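Local coordinates for protein PlaB phospholipase (Legionella pneumophila, PDB 6ZTI) that acts as a phospholipase of the alpha/beta-hydrolase class and binds NAD(H), which controls its activity by driving it into a tetramer, at residues I17-G23 with N54-Y60; V106-M110 with C121-L126; Q198-R202 with Q318-E324. One frame throughout, in Å; residues are numbered along the deposited sequence.

Contact 1 of 3, residues I17-G23 with N54-Y60; sequences IVIFVHG and NIYLGRY
The H22 and Y60 rings lie in an offset stack, centroids 4.0 Å apart and planes 10° from parallel. CE1 of H22 sits over the centre of the tyrosine ring, while Y60 CE2 meets one face of the imidazole near its rim. At the imidazole edge come G58 O and the CA of R59. Both side chains have CG between backbone N and carbonyl carbon (chi1 58° in H22), which turns the two rings toward each other. The F20 ring takes I55 CG2 at its edge, F20 CE1 to I55 CG2 3.6 Å, with Y56 O also near its plane. Y56 turns its ring edge to V18 O.

Strands 17-21 and 55-60 run parallel at 25°, joined by four backbone bonds. V18 N gives to N54 O and F20 N to Y56 O; V18 O and F20 O receive Y56 N and G58 N in return. This is one beta-alpha-beta crossover, with helix 35-44 covering the side of F20 and L57.

Past the strand end, Y60 OH gives to H22 O at 2.7 Å from above the carbonyl plane, not on a lone pair, tying the hydroxyl to the turn. H22 ND1 gives to G23 O at 2.8 Å, in the ring plane. H22 NE2 accepts from Y60 N at 3.0 Å, a nitrogen tilted out of that plane. One imidazole nitrogen giving and the other accepting, together with the stack, fix the ring's rotation and orientation.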
loop_
_atom_site.group_PDB
_atom_site.type_symbol
_atom_site.label_atom_id
_atom_site.label_comp_id
_atom_site.label_asym_id
_atom_site.label_seq_id
_atom_site.Cartn_x
_atom_site.Cartn_y
_atom_site.Cartn_z
ATOM N N ILE B 17 -4.784 15.886 47.194
ATOM C CA ILE B 17 -4.618 16.673 45.982
ATOM C C ILE B 17 -5.502 16.054 44.910
ATOM O O ILE B 17 -5.630 14.827 44.838
ATOM C CB ILE B 17 -3.148 16.692 45.525
ATOM C CG1 ILE B 17 -2.258 17.353 46.574
ATOM C CG2 ILE B 17 -3.015 17.381 44.156
ATOM C CD1 ILE B 17 -0.786 17.040 46.383
ATOM N N VAL B 18 -6.106 16.894 44.075
ATOM C CA VAL B 18 -6.895 16.437 42.934
ATOM C C VAL B 18 -6.226 16.955 41.673
ATOM O O VAL B 18 -5.840 18.125 41.609
ATOM C CB VAL B 18 -8.359 16.909 43.009
ATOM C CG1 VAL B 18 -9.132 16.469 41.749
ATOM C CG2 VAL B 18 -9.022 16.349 44.234
ATOM N N ILE B 19 -6.069 16.076 40.686
ATOM C CA ILE B 19 -5.528 16.429 39.380
ATOM C C ILE B 19 -6.532 15.979 38.326
ATOM O O ILE B 19 -6.864 14.790 38.249
ATOM C CB ILE B 19 -4.157 15.782 39.121
ATOM C CG1 ILE B 19 -3.151 16.180 40.204
ATOM C CG2 ILE B 19 -3.636 16.191 37.756
ATOM C CD1 ILE B 19 -1.836 15.424 40.109
ATOM N N PHE B 20 -7.005 16.920 37.515
ATOM C CA PHE B 20 -7.881 16.613 36.393
ATOM C C PHE B 20 -7.059 16.276 35.156
ATOM O O PHE B 20 -6.003 16.870 34.922
ATOM C CB PHE B 20 -8.803 17.798 36.107
ATOM C CG PHE B 20 -9.889 17.976 37.132
ATOM C CD1 PHE B 20 -9.651 18.704 38.289
ATOM C CD2 PHE B 20 -11.142 17.397 36.949
ATOM C CE1 PHE B 20 -10.637 18.860 39.239
ATOM C CE2 PHE B 20 -12.130 17.548 37.897
ATOM C CZ PHE B 20 -11.881 18.283 39.047
ATOM N N VAL B 21 -7.548 15.320 34.360
ATOM C CA VAL B 21 -6.844 14.861 33.163
ATOM C C VAL B 21 -7.857 14.621 32.049
ATOM O O VAL B 21 -8.776 13.811 32.206
ATOM C CB VAL B 21 -6.034 13.577 33.427
ATOM C CG1 VAL B 21 -5.251 13.166 32.189
ATOM C CG2 VAL B 21 -5.107 13.770 34.584
ATOM N N HIS B 22 -7.663 15.281 30.907
ATOM C CA HIS B 22 -8.699 15.367 29.891
ATOM C C HIS B 22 -8.563 14.250 28.846
ATOM O O HIS B 22 -7.783 13.305 29.001
ATOM C CB HIS B 22 -8.674 16.754 29.251
ATOM C CG HIS B 22 -7.365 17.116 28.621
ATOM N ND1 HIS B 22 -6.967 16.627 27.394
ATOM C CD2 HIS B 22 -6.370 17.937 29.041
ATOM C CE1 HIS B 22 -5.782 17.124 27.087
ATOM N NE2 HIS B 22 -5.398 17.925 28.069
ATOM N N GLY B 23 -9.330 14.359 27.761
ATOM C CA GLY B 23 -9.367 13.363 26.718
ATOM C C GLY B 23 -8.681 13.842 25.453
ATOM O O GLY B 23 -7.985 14.855 25.451
ATOM N N ASN B 54 -4.807 23.069 46.019
ATOM C CA ASN B 54 -4.431 21.676 45.800
ATOM C C ASN B 54 -5.340 20.969 44.798
ATOM O O ASN B 54 -5.387 19.735 44.769
ATOM C CB ASN B 54 -4.404 20.918 47.126
ATOM C CG ASN B 54 -3.035 20.964 47.785
ATOM O OD1 ASN B 54 -2.034 21.312 47.151
ATOM N ND2 ASN B 54 -2.983 20.605 49.056
ATOM N N ILE B 55 -6.047 21.725 43.963
ATOM C CA ILE B 55 -6.760 21.182 42.813
ATOM C C ILE B 55 -6.033 21.656 41.562
ATOM O O ILE B 55 -5.826 22.863 41.376
ATOM C CB ILE B 55 -8.236 21.614 42.797
ATOM C CG1 ILE B 55 -8.933 21.114 44.067
ATOM C CG2 ILE B 55 -8.926 21.089 41.536
ATOM C CD1 ILE B 55 -10.348 21.643 44.251
ATOM N N TYR B 56 -5.646 20.706 40.712
ATOM C CA TYR B 56 -4.811 20.966 39.552
ATOM C C TYR B 56 -5.522 20.570 38.269
ATOM O O TYR B 56 -6.179 19.527 38.196
ATOM C CB TYR B 56 -3.491 20.208 39.646
ATOM C CG TYR B 56 -2.545 20.797 40.656
ATOM C CD1 TYR B 56 -2.684 20.520 42.007
ATOM C CD2 TYR B 56 -1.517 21.645 40.264
ATOM C CE1 TYR B 56 -1.814 21.077 42.947
ATOM C CE2 TYR B 56 -0.644 22.200 41.201
ATOM C CZ TYR B 56 -0.802 21.907 42.532
ATOM O OH TYR B 56 0.050 22.455 43.465
ATOM N N LEU B 57 -5.368 21.406 37.257
ATOM C CA LEU B 57 -5.834 21.101 35.919
ATOM C C LEU B 57 -4.662 20.544 35.119
ATOM O O LEU B 57 -3.629 21.208 34.975
ATOM C CB LEU B 57 -6.425 22.345 35.261
ATOM C CG LEU B 57 -7.556 23.034 36.011
ATOM C CD1 LEU B 57 -8.161 24.116 35.116
ATOM C CD2 LEU B 57 -8.616 22.042 36.464
ATOM N N GLY B 58 -4.808 19.307 34.641
ATOM C CA GLY B 58 -3.847 18.762 33.706
ATOM C C GLY B 58 -4.126 19.253 32.299
ATOM O O GLY B 58 -5.269 19.509 31.923
ATOM N N ARG B 59 -3.054 19.454 31.530
ATOM C CA ARG B 59 -3.174 19.744 30.104
ATOM C C ARG B 59 -2.041 19.034 29.378
ATOM O O ARG B 59 -0.864 19.221 29.717
ATOM C CB ARG B 59 -3.159 21.255 29.826
ATOM C CG ARG B 59 -1.873 21.990 30.167
ATOM C CD ARG B 59 -2.058 23.499 29.994
ATOM N NE ARG B 59 -0.787 24.209 30.082
ATOM C CZ ARG B 59 -0.191 24.541 31.225
ATOM N NH1 ARG B 59 -0.748 24.235 32.389
ATOM N NH2 ARG B 59 0.968 25.180 31.203
ATOM N N TYR B 60 -2.401 18.190 28.411
ATOM C CA TYR B 60 -1.442 17.460 27.600
ATOM C C TYR B 60 -1.814 17.623 26.135
ATOM O O TYR B 60 -2.901 18.097 25.792
ATOM C CB TYR B 60 -1.367 15.972 27.997
ATOM C CG TYR B 60 -2.614 15.141 27.741
ATOM C CD1 TYR B 60 -2.836 14.548 26.506
ATOM C CD2 TYR B 60 -3.550 14.918 28.746
ATOM C CE1 TYR B 60 -3.962 13.787 26.267
ATOM C CE2 TYR B 60 -4.685 14.143 28.512
ATOM C CZ TYR B 60 -4.883 13.586 27.274
ATOM O OH TYR B 60 -6.007 12.826 27.039
#

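Contact 2 of 3, residues V106-M110 with C121-L126; sequences VRKWM and CPLSHL
W109 meets C121 and P122 with the CH2 end of its six-membered ring, obliquely, and this end is closely packed. W109 CH2 stands 3.7 Å from C121 SG and 4.0 Å from P122 CD. The sulfur lies 4.6 Å from the centroid of the six-membered ring of W109 and 56° off its normal, a cysteine sulfur-aromatic contact. The indole gets there because CG is anti to the backbone N (chi1 167°), which throws the ring out from the helix toward the loop before the strand.

One turn back, V106 CG1 touches both leucines, 3.8 Å from L123 CD1 and 3.9 Å from L126 CD1; V106 and L126 meet tip to tip. Looser is the flank of M110 and R107: SD of M110 lies 4.0 Å from L126 CD2, and only the CG of R107 comes near that same L126 CD2, at 4.1 Å. The rest of R107 bends away to N177 and N133. The solvent side is at P122, which is partly exposed.

Helix 102-114 and strand 123-129 are the helix and second strand of the beta-alpha-beta unit that starts with strand 93-99, and these short pieces run at 148°. Helix 69-89 flanks the indole, whose NE1 bonds to D77; helix 171-180 closes the R107 and M110 side, and the strand is hydrogen-bonded between 93-99 and 191-197.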
loop_
_atom_site.group_PDB
_atom_site.type_symbol
_atom_site.label_atom_id
_atom_site.label_comp_id
_atom_site.label_asym_id
_atom_site.label_seq_id
_atom_site.Cartn_x
_atom_site.Cartn_y
_atom_site.Cartn_z
ATOM N N VAL B 106 -3.177 7.579 32.540
ATOM C CA VAL B 106 -2.771 7.412 33.930
ATOM C C VAL B 106 -2.495 5.945 34.242
ATOM O O VAL B 106 -1.611 5.639 35.053
ATOM C CB VAL B 106 -3.836 8.010 34.865
ATOM C CG1 VAL B 106 -3.527 7.684 36.325
ATOM C CG2 VAL B 106 -3.900 9.522 34.663
ATOM N N ARG B 107 -3.218 5.019 33.602
ATOM C CA ARG B 107 -2.953 3.602 33.826
ATOM C C ARG B 107 -1.613 3.179 33.232
ATOM O O ARG B 107 -0.951 2.294 33.775
ATOM C CB ARG B 107 -4.071 2.746 33.244
ATOM C CG ARG B 107 -5.425 2.883 33.976
ATOM C CD ARG B 107 -6.294 1.697 33.715
ATOM N NE ARG B 107 -6.647 1.545 32.307
ATOM C CZ ARG B 107 -6.317 0.515 31.532
ATOM N NH1 ARG B 107 -5.585 -0.504 31.985
ATOM N NH2 ARG B 107 -6.728 0.510 30.272
ATOM N N LYS B 108 -1.227 3.759 32.094
ATOM C CA LYS B 108 0.098 3.517 31.536
ATOM C C LYS B 108 1.185 4.109 32.427
ATOM O O LYS B 108 2.246 3.499 32.618
ATOM C CB LYS B 108 0.163 4.113 30.129
ATOM C CG LYS B 108 1.502 3.982 29.448
ATOM C CD LYS B 108 1.899 2.548 29.164
ATOM C CE LYS B 108 3.228 2.496 28.396
ATOM N NZ LYS B 108 3.743 1.132 28.247
ATOM N N TRP B 109 0.943 5.303 32.973
ATOM C CA TRP B 109 1.881 5.894 33.919
ATOM C C TRP B 109 2.075 5.002 35.141
ATOM O O TRP B 109 3.212 4.727 35.548
ATOM C CB TRP B 109 1.386 7.278 34.335
ATOM C CG TRP B 109 2.121 7.821 35.522
ATOM C CD1 TRP B 109 3.367 8.373 35.536
ATOM C CD2 TRP B 109 1.656 7.848 36.875
ATOM N NE1 TRP B 109 3.708 8.740 36.816
ATOM C CE2 TRP B 109 2.675 8.429 37.658
ATOM C CE3 TRP B 109 0.484 7.432 37.501
ATOM C CZ2 TRP B 109 2.552 8.604 39.030
ATOM C CZ3 TRP B 109 0.359 7.613 38.865
ATOM C CH2 TRP B 109 1.383 8.194 39.614
ATOM N N MET B 110 0.971 4.539 35.743
ATOM C CA MET B 110 1.069 3.575 36.833
ATOM C C MET B 110 1.900 2.363 36.414
ATOM O O MET B 110 2.734 1.876 37.180
ATOM C CB MET B 110 -0.329 3.122 37.273
ATOM C CG MET B 110 -1.150 4.197 37.960
ATOM S SD MET B 110 -2.890 3.768 38.195
ATOM C CE MET B 110 -2.691 2.357 39.293
ATOM N N CYS B 121 2.980 4.149 44.981
ATOM C CA CYS B 121 2.421 5.093 44.031
ATOM C C CYS B 121 1.795 6.272 44.772
ATOM O O CYS B 121 1.016 6.060 45.708
ATOM C CB CYS B 121 1.372 4.388 43.175
ATOM S SG CYS B 121 0.647 5.401 41.894
ATOM N N PRO B 122 2.091 7.516 44.384
ATOM C CA PRO B 122 1.519 8.667 45.100
ATOM C C PRO B 122 0.044 8.901 44.817
ATOM O O PRO B 122 -0.553 9.818 45.394
ATOM C CB PRO B 122 2.367 9.838 44.595
ATOM C CG PRO B 122 2.750 9.428 43.212
ATOM C CD PRO B 122 2.941 7.941 43.256
ATOM N N LEU B 123 -0.565 8.102 43.960
ATOM C CA LEU B 123 -1.972 8.243 43.631
ATOM C C LEU B 123 -2.787 7.437 44.633
ATOM O O LEU B 123 -2.454 6.287 44.926
ATOM C CB LEU B 123 -2.211 7.774 42.190
ATOM C CG LEU B 123 -3.624 7.727 41.619
ATOM C CD1 LEU B 123 -3.601 8.006 40.116
ATOM C CD2 LEU B 123 -4.262 6.361 41.881
ATOM N N SER B 124 -3.828 8.064 45.189
ATOM C CA SER B 124 -4.719 7.418 46.144
ATOM C C SER B 124 -6.062 7.035 45.542
ATOM O O SER B 124 -6.671 6.063 45.999
ATOM C CB SER B 124 -4.975 8.337 47.341
ATOM O OG SER B 124 -5.772 9.451 46.958
ATOM N N HIS B 125 -6.545 7.791 44.548
ATOM C CA HIS B 125 -7.819 7.539 43.894
ATOM C C HIS B 125 -7.657 7.750 42.397
ATOM O O HIS B 125 -7.013 8.709 41.961
ATOM C CB HIS B 125 -8.936 8.472 44.404
ATOM C CG HIS B 125 -9.245 8.331 45.866
ATOM N ND1 HIS B 125 -8.369 8.721 46.856
ATOM C CD2 HIS B 125 -10.347 7.870 46.503
ATOM C CE1 HIS B 125 -8.911 8.493 48.039
ATOM N NE2 HIS B 125 -10.114 7.980 47.853
ATOM N N LEU B 126 -8.242 6.848 41.623
ATOM C CA LEU B 126 -8.304 6.964 40.168
ATOM C C LEU B 126 -9.772 6.894 39.782
ATOM O O LEU B 126 -10.407 5.844 39.917
ATOM C CB LEU B 126 -7.489 5.874 39.478
ATOM C CG LEU B 126 -7.600 5.842 37.949
ATOM C CD1 LEU B 126 -7.297 7.214 37.356
ATOM C CD2 LEU B 126 -6.676 4.793 37.357
#

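Contact 3 of 3, residues Q198-R202 with Q318-E324; sequences QKIDR and QKNEHKE. With SND (thionicotinamide-adenine-dinucleotide), chain I.
The loop 198-202 has no regular structure and passes the point where helix 300-320 ends and strand 323-327 begins, with Q198 CA 8.4 Å from Q318 CA and E321 the first residue to leave helical angles. Q318 NE2 gives an almost straight bond to Q198 OE1, 3.0 Å at 175°, with the acceptor in the donor's amide plane but the donor tilted from the carbonyl plane of Q198; the two amides are turned 53° apart. The same Q318 nitrogen also reaches N450. E321 OE1 closes on Q198 CG at 3.3 Å and takes only a weak bond from Q198 NE2; a water bridges Q198 N and that oxygen, while OE2 goes to G263 N.

Further out, K199, R202 and E324 form a salt-bridge network, set at the base of the two-stranded antiparallel hairpin 323-336; R202 also lines the dinucleotide pocket. R202 NH2 gives to E324 OE1 at 3.0 Å, lying above the carboxylate plane although the oxygen is in the guanidinium plane. R202 NE makes a weak second bond to OE2. The arginine chain is straight from CG to NE, which carries its head to the carboxylate. K199 reaches toward E324 head-on, K199 NZ a long 3.8 Å from E324 OE2. R202 O accepts a hydrogen bond from N7N of the thionicotinamide at 3.1 Å, and Y335 makes a cation-pi contact with the guanidinium.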
loop_
_atom_site.group_PDB
_atom_site.type_symbol
_atom_site.label_atom_id
_atom_site.label_comp_id
_atom_site.label_asym_id
_atom_site.label_seq_id
_atom_site.Cartn_x
_atom_site.Cartn_y
_atom_site.Cartn_z
ATOM N N GLN B 198 -24.391 6.201 28.818
ATOM C CA GLN B 198 -24.751 5.542 27.567
ATOM C C GLN B 198 -25.832 6.305 26.813
ATOM O O GLN B 198 -26.628 5.706 26.080
ATOM C CB GLN B 198 -25.217 4.115 27.815
ATOM C CG GLN B 198 -26.319 3.985 28.814
ATOM C CD GLN B 198 -26.874 2.598 28.789
ATOM O OE1 GLN B 198 -26.121 1.623 28.810
ATOM N NE2 GLN B 198 -28.184 2.490 28.696
ATOM N N LYS B 199 -25.847 7.620 26.959
ATOM C CA LYS B 199 -26.779 8.498 26.266
ATOM C C LYS B 199 -26.088 9.103 25.046
ATOM O O LYS B 199 -24.953 9.575 25.149
ATOM C CB LYS B 199 -27.243 9.616 27.207
ATOM C CG LYS B 199 -28.583 10.225 26.871
ATOM C CD LYS B 199 -29.714 9.277 27.249
ATOM C CE LYS B 199 -31.066 9.959 27.122
ATOM N NZ LYS B 199 -32.180 8.970 27.068
ATOM N N ILE B 200 -26.756 9.084 23.894
ATOM C CA ILE B 200 -26.257 9.788 22.716
ATOM C C ILE B 200 -26.753 11.218 22.789
ATOM O O ILE B 200 -27.939 11.458 23.048
ATOM C CB ILE B 200 -26.725 9.126 21.409
ATOM C CG1 ILE B 200 -26.291 7.662 21.338
ATOM C CG2 ILE B 200 -26.198 9.918 20.206
ATOM C CD1 ILE B 200 -24.796 7.432 21.511
ATOM N N ASP B 201 -25.857 12.175 22.582
ATOM C CA ASP B 201 -26.312 13.544 22.362
ATOM C C ASP B 201 -26.682 13.618 20.884
ATOM O O ASP B 201 -25.816 13.737 20.012
ATOM C CB ASP B 201 -25.273 14.586 22.750
ATOM C CG ASP B 201 -25.842 16.011 22.690
ATOM O OD1 ASP B 201 -26.840 16.211 21.971
ATOM O OD2 ASP B 201 -25.322 16.928 23.359
ATOM N N ARG B 202 -27.981 13.533 20.605
ATOM C CA ARG B 202 -28.447 13.310 19.241
ATOM C C ARG B 202 -28.277 14.535 18.359
ATOM O O ARG B 202 -28.430 14.417 17.138
ATOM C CB ARG B 202 -29.905 12.842 19.280
ATOM C CG ARG B 202 -30.045 11.530 20.061
ATOM C CD ARG B 202 -31.210 10.676 19.615
ATOM N NE ARG B 202 -31.186 9.406 20.317
ATOM C CZ ARG B 202 -30.480 8.352 19.926
ATOM N NH1 ARG B 202 -29.742 8.399 18.821
ATOM N NH2 ARG B 202 -30.513 7.245 20.646
ATOM N N GLN B 318 -29.886 1.300 33.131
ATOM C CA GLN B 318 -30.038 0.578 31.881
ATOM C C GLN B 318 -31.469 0.106 31.675
ATOM O O GLN B 318 -31.927 0.024 30.531
ATOM C CB GLN B 318 -29.023 -0.564 31.835
ATOM C CG GLN B 318 -27.594 -0.031 31.740
ATOM C CD GLN B 318 -26.535 -1.091 31.456
ATOM O OE1 GLN B 318 -26.450 -2.120 32.134
ATOM N NE2 GLN B 318 -25.698 -0.821 30.464
ATOM N N LYS B 319 -32.213 -0.159 32.750
ATOM C CA LYS B 319 -33.639 -0.429 32.581
ATOM C C LYS B 319 -34.387 0.825 32.132
ATOM O O LYS B 319 -35.192 0.773 31.192
ATOM C CB LYS B 319 -34.232 -0.978 33.883
ATOM C CG LYS B 319 -33.679 -2.332 34.260
ATOM C CD LYS B 319 -34.415 -3.455 33.545
ATOM C CE LYS B 319 -34.023 -4.818 34.106
ATOM N NZ LYS B 319 -34.233 -4.905 35.590
ATOM N N ASN B 320 -34.097 1.968 32.762
ATOM C CA ASN B 320 -34.836 3.197 32.474
ATOM C C ASN B 320 -34.557 3.724 31.072
ATOM O O ASN B 320 -35.426 4.368 30.476
ATOM C CB ASN B 320 -34.489 4.282 33.495
ATOM C CG ASN B 320 -35.131 4.046 34.851
ATOM O OD1 ASN B 320 -36.030 3.223 34.993
ATOM N ND2 ASN B 320 -34.676 4.787 35.855
ATOM N N GLU B 321 -33.360 3.489 30.544
ATOM C CA GLU B 321 -32.954 4.006 29.246
ATOM C C GLU B 321 -33.117 2.981 28.138
ATOM O O GLU B 321 -32.729 3.249 26.991
ATOM C CB GLU B 321 -31.501 4.487 29.324
ATOM C CG GLU B 321 -31.321 5.583 30.390
ATOM C CD GLU B 321 -29.962 6.265 30.342
ATOM O OE1 GLU B 321 -29.036 5.714 29.707
ATOM O OE2 GLU B 321 -29.831 7.358 30.940
ATOM N N HIS B 322 -33.703 1.828 28.455
ATOM C CA HIS B 322 -33.863 0.762 27.475
ATOM C C HIS B 322 -34.608 1.239 26.236
ATOM O O HIS B 322 -34.298 0.813 25.118
ATOM C CB HIS B 322 -34.600 -0.394 28.127
ATOM C CG HIS B 322 -34.964 -1.489 27.185
ATOM N ND1 HIS B 322 -36.258 -1.931 27.031
ATOM C CD2 HIS B 322 -34.207 -2.243 26.355
ATOM C CE1 HIS B 322 -36.284 -2.912 26.147
ATOM N NE2 HIS B 322 -35.053 -3.121 25.723
ATOM N N LYS B 323 -35.620 2.085 26.414
ATOM C CA LYS B 323 -36.388 2.635 25.303
ATOM C C LYS B 323 -36.381 4.151 25.392
ATOM O O LYS B 323 -36.626 4.718 26.459
ATOM C CB LYS B 323 -37.834 2.129 25.296
ATOM C CG LYS B 323 -37.973 0.702 24.825
ATOM C CD LYS B 323 -39.445 0.358 24.614
ATOM C CE LYS B 323 -39.772 -1.084 25.001
ATOM N NZ LYS B 323 -39.739 -2.022 23.836
ATOM N N GLU B 324 -36.115 4.798 24.266
ATOM C CA GLU B 324 -36.049 6.246 24.163
ATOM C C GLU B 324 -36.885 6.658 22.966
ATOM O O GLU B 324 -36.733 6.089 21.879
ATOM C CB GLU B 324 -34.593 6.699 24.000
ATOM C CG GLU B 324 -34.364 8.200 23.779
ATOM C CD GLU B 324 -32.925 8.496 23.370
ATOM O OE1 GLU B 324 -32.183 7.521 23.087
ATOM O OE2 GLU B 324 -32.533 9.683 23.330
HETATM P PA SND I . -28.454 4.786 10.533
HETATM O O1A SND I . -28.310 6.187 11.057
HETATM O O2A SND I . -28.003 3.688 11.472
HETATM O O5B SND I . -27.660 4.625 9.128
HETATM C C5B SND I . -27.423 3.357 8.484
HETATM C C4B SND I . -26.260 3.607 7.553
HETATM O O4B SND I . -26.587 4.718 6.684
HETATM C C3B SND I . -24.956 4.006 8.237
HETATM O O3B SND I . -23.824 3.621 7.471
HETATM C C2B SND I . -25.070 5.526 8.295
HETATM O O2B SND I . -23.797 6.151 8.389
HETATM C C1B SND I . -25.729 5.811 6.943
HETATM N N9A SND I . -26.519 7.039 6.883
HETATM C C8A SND I . -27.335 7.552 7.858
HETATM N N7A SND I . -27.906 8.686 7.534
HETATM C C5A SND I . -27.434 8.939 6.256
HETATM C C6A SND I . -27.646 10.002 5.358
HETATM N N6A SND I . -28.416 11.058 5.626
HETATM N N1A SND I . -27.020 9.949 4.161
HETATM C C2A SND I . -26.231 8.905 3.894
HETATM N N3A SND I . -25.941 7.856 4.669
HETATM C C4A SND I . -26.580 7.931 5.840
HETATM O O3 SND I . -29.922 4.466 10.018
HETATM P PN SND I . -31.431 4.817 10.413
HETATM O O1N SND I . -31.551 4.784 11.884
HETATM O O2N SND I . -32.332 3.975 9.599
HETATM O O5D SND I . -31.472 6.327 9.908
HETATM C C5D SND I . -32.692 7.012 9.587
HETATM C C4D SND I . -32.420 8.483 9.763
HETATM O O4D SND I . -32.217 8.778 11.165
HETATM C C3D SND I . -31.181 9.005 9.031
HETATM O O3D SND I . -31.518 10.239 8.415
HETATM C C2D SND I . -30.148 9.135 10.153
HETATM O O2D SND I . -29.158 10.132 9.933
HETATM C C1D SND I . -31.046 9.529 11.312
HETATM N N1N SND I . -30.403 9.139 12.600
HETATM C C2N SND I . -30.199 10.129 13.484
HETATM C C3N SND I . -29.682 9.845 14.731
HETATM C C7N SND I . -29.409 10.928 15.711
HETATM S S7N SND I . -28.889 10.567 17.249
HETATM N N7N SND I . -29.585 12.165 15.295
HETATM C C4N SND I . -29.389 8.525 15.042
HETATM C C5N SND I . -29.589 7.529 14.105
HETATM C C6N SND I . -30.097 7.857 12.876
HETATM O O HOH W 1 -26.518 7.229 30.367
HETATM O O HOH W 2 -29.974 0.085 28.429
HETATM O O HOH W 3 -28.995 5.383 26.874
HETATM O O HOH W 4 -29.133 7.197 23.799
#

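Overall arrangement
Contacts 1 and 2 belong to one six-stranded parallel sheet and follow each other along the chain. Their centres are 13 Å apart, with strand 93-99 between strands 16-21 and 123-129. Contact 1 joins the outermost strand 55-60 to its neighbour, and an antiparallel strand of the second subunit carries the sheet onward. Contact 2 packs a helix on the middle of the sheet. Contact 3, last in sequence, lies about 30 Å from contact 1 and 32 Å from contact 2, centre to centre. It begins just beyond sheet strand 191-197 and borders a dinucleotide also held by the third subunit. Contacts 1 and 3 thus lie near different intersubunit junctions, consistent with NAD(H)-mediated tetramerization.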